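Local coordinates for protein restriction endonuclease (PDB 4F0Q) that cleaves DNA that carries methylated cytosine, working as a tetramer with a magnesium-binding nuclease domain, at residues 300-304 with 355-359. Residues are numbered along the deposited sequence; the frame is centred on the assembly and turned at random.
Sequences FELLA and QAKCI. With MG (magnesium ion), chain E.
F300 lays its ring against residues 356-358 and makes most of the helix side of this contact. With chi1 at -179°, CG stands anti to the backbone N and the ring reaches across from helix 297-314 to residues 356-358. CB of C358 sits over the ring centre, 3.9 Å from the F300 centroid, in a CH-pi contact. SG of C358 lies above the same face but more distant, a sulfur-aromatic contact. The ring edge meets the backbone: CE2 of F300 is 3.6 Å from N of K357. A356 packs beside it. Its CB lies 3.6 Å from CB of A304 and 3.7 Å from CD2 of F300. This apolar side is tightly packed; F300, A304 and A356 are buried.

The other side is polar and carries metal-bound waters; K357 here is partly exposed. A magnesium ion is held by OE1 of Q355 and the carbonyl O of A356, each at 2.1 Å. Three waters and D334 complete six ligands. The side chain of Q355 bends at chi2 (62°) to bring OE1 to the metal. E301 runs extended along this side, its OE1 hydrogen-bonded to H298. OE2 of E301 is 2.8 Å from water 1, a metal ligand. CB of K357 points away from the helix.

D334, Q355 and K357 fit the PD-(D/E)XK pattern, probably with glutamine in the acidic position. Among the six ligands D334 gives the one carboxylate, while Q355 gives a neutral amide oxygen. A356 joins the apolar packing, through CB, to the metal, through O, consistent with a nuclease active site.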
ATOM      1  N   PHE A 300       2.995   0.845  25.672  1.00 20.39           N
ATOM      2  CA  PHE A 300       3.004   1.926  24.699  1.00 18.39           C
ATOM      3  C   PHE A 300       2.944   1.361  23.288  1.00 17.50           C
ATOM      4  O   PHE A 300       2.438   2.012  22.381  1.00 18.80           O
ATOM      5  CB  PHE A 300       4.243   2.806  24.862  1.00 14.75           C
ATOM      6  CG  PHE A 300       4.298   3.953  23.894  1.00 18.18           C
ATOM      7  CD1 PHE A 300       3.522   5.083  24.095  1.00 17.97           C
ATOM      8  CD2 PHE A 300       5.122   3.900  22.782  1.00 18.60           C
ATOM      9  CE1 PHE A 300       3.567   6.140  23.203  1.00 18.59           C
ATOM     10  CE2 PHE A 300       5.172   4.954  21.887  1.00 17.02           C
ATOM     11  CZ  PHE A 300       4.393   6.076  22.099  1.00 17.84           C
ATOM     12  N   GLU A 301       3.465   0.152  23.105  1.00 17.48           N
ATOM     13  CA  GLU A 301       3.348  -0.527  21.818  1.00 20.12           C
ATOM     14  C   GLU A 301       1.889  -0.881  21.512  1.00 15.46           C
ATOM     15  O   GLU A 301       1.418  -0.695  20.387  1.00 15.35           O
ATOM     16  CB  GLU A 301       4.232  -1.777  21.774  1.00 20.34           C
ATOM     17  CG  GLU A 301       5.723  -1.481  21.818  1.00 21.55           C
ATOM     18  CD  GLU A 301       6.573  -2.737  21.839  1.00 23.66           C
ATOM     19  OE1 GLU A 301       6.010  -3.836  22.025  1.00 23.99           O
ATOM     20  OE2 GLU A 301       7.806  -2.625  21.667  1.00 21.46           O
ATOM     21  N   LEU A 302       1.179  -1.383  22.519  1.00 19.24           N
ATOM     22  CA  LEU A 302      -0.241  -1.702  22.368  1.00 19.28           C
ATOM     23  C   LEU A 302      -1.060  -0.441  22.089  1.00 17.34           C
ATOM     24  O   LEU A 302      -1.896  -0.407  21.167  1.00 17.11           O
ATOM     25  CB  LEU A 302      -0.769  -2.404  23.621  1.00 14.83           C
ATOM     26  CG  LEU A 302      -2.233  -2.847  23.580  1.00 19.24           C
ATOM     27  CD1 LEU A 302      -2.469  -3.814  22.429  1.00 20.03           C
ATOM     28  CD2 LEU A 302      -2.646  -3.474  24.901  1.00 19.74           C
ATOM     29  N   LEU A 303      -0.812   0.592  22.892  1.00 17.27           N
ATOM     30  CA  LEU A 303      -1.460   1.883  22.693  1.00 17.76           C
ATOM     31  C   LEU A 303      -1.203   2.403  21.285  1.00 15.58           C
ATOM     32  O   LEU A 303      -2.099   2.940  20.643  1.00 15.42           O
ATOM     33  CB  LEU A 303      -0.969   2.908  23.716  1.00 17.82           C
ATOM     34  CG  LEU A 303      -1.507   4.325  23.495  1.00 18.49           C
ATOM     35  CD1 LEU A 303      -3.008   4.378  23.737  1.00 16.89           C
ATOM     36  CD2 LEU A 303      -0.782   5.340  24.361  1.00 14.53           C
ATOM     37  N   ALA A 304       0.025   2.231  20.808  1.00 18.48           N
ATOM     38  CA  ALA A 304       0.401   2.686  19.476  1.00 13.85           C
ATOM     39  C   ALA A 304      -0.306   1.878  18.397  1.00 13.78           C
ATOM     40  O   ALA A 304      -0.623   2.406  17.335  1.00 15.61           O
ATOM     41  CB  ALA A 304       1.904   2.612  19.291  1.00 12.95           C
ATOM     42  N   GLN A 355       5.791   0.512  14.493  1.00 18.43           N
ATOM     43  CA  GLN A 355       6.914   0.776  15.382  1.00 19.26           C
ATOM     44  C   GLN A 355       6.541   1.875  16.364  1.00 17.98           C
ATOM     45  O   GLN A 355       5.984   2.895  15.974  1.00 17.81           O
ATOM     46  CB  GLN A 355       8.146   1.195  14.583  1.00 22.87           C
ATOM     47  CG  GLN A 355       9.260   1.787  15.432  1.00 20.22           C
ATOM     48  CD  GLN A 355       9.802   0.807  16.451  1.00 17.98           C
ATOM     49  OE1 GLN A 355       9.942   1.134  17.630  1.00 22.55           O
ATOM     50  NE2 GLN A 355      10.116  -0.402  16.000  1.00 20.89           N
ATOM     51  N   ALA A 356       6.847   1.662  17.639  1.00 20.34           N
ATOM     52  CA  ALA A 356       6.503   2.627  18.674  1.00 19.30           C
ATOM     53  C   ALA A 356       7.722   3.018  19.499  1.00 18.92           C
ATOM     54  O   ALA A 356       8.469   2.155  19.962  1.00 19.67           O
ATOM     55  CB  ALA A 356       5.422   2.062  19.575  1.00 18.45           C
ATOM     56  N   LYS A 357       7.924   4.318  19.685  1.00 16.11           N
ATOM     57  CA  LYS A 357       9.033   4.782  20.512  1.00 20.78           C
ATOM     58  C   LYS A 357       8.652   5.964  21.396  1.00 17.38           C
ATOM     59  O   LYS A 357       8.399   7.065  20.909  1.00 21.54           O
ATOM     60  CB  LYS A 357      10.253   5.127  19.654  1.00 24.18           C
ATOM     61  CG  LYS A 357      11.518   5.337  20.469  1.00 25.84           C
ATOM     62  CD  LYS A 357      12.756   5.383  19.594  1.00 29.46           C
ATOM     63  CE  LYS A 357      14.013   5.462  20.445  1.00 24.17           C
ATOM     64  NZ  LYS A 357      15.250   5.429  19.620  1.00 37.22           N
ATOM     65  N   CYS A 358       8.618   5.724  22.703  1.00 20.58           N
ATOM     66  CA  CYS A 358       8.256   6.754  23.667  1.00 18.26           C
ATOM     67  C   CYS A 358       9.481   7.523  24.153  1.00 24.30           C
ATOM     68  O   CYS A 358      10.117   7.142  25.136  1.00 27.17           O
ATOM     69  CB  CYS A 358       7.521   6.134  24.857  1.00 16.35           C
ATOM     70  SG  CYS A 358       7.047   7.313  26.138  1.00 25.44           S
ATOM     71  N   ILE A 359       9.807   8.603  23.453  1.00 25.16           N
ATOM     72  CA  ILE A 359      10.909   9.472  23.845  1.00 21.72           C
ATOM     73  C   ILE A 359      10.358  10.802  24.336  1.00 21.39           C
ATOM     74  O   ILE A 359       9.147  11.020  24.313  1.00 23.16           O
ATOM     75  CB  ILE A 359      11.862   9.739  22.670  1.00 19.76           C
ATOM     76  CG1 ILE A 359      11.112  10.423  21.525  1.00 18.93           C
ATOM     77  CG2 ILE A 359      12.504   8.444  22.199  1.00 22.13           C
ATOM     78  CD1 ILE A 359      11.977  10.735  20.325  1.00 23.65           C
TER
HETATM   79 MG    MG E 501       9.662   0.493  19.606  1.00 21.26          MG
HETATM   80  O   HOH W   1       8.803  -0.027  21.431  1.00 19.28           O
HETATM   81  O   HOH W   2      11.073   1.591  20.679  1.00 23.75           O
HETATM   82  O   HOH W   3      10.757  -1.236  19.088  1.00 26.46           O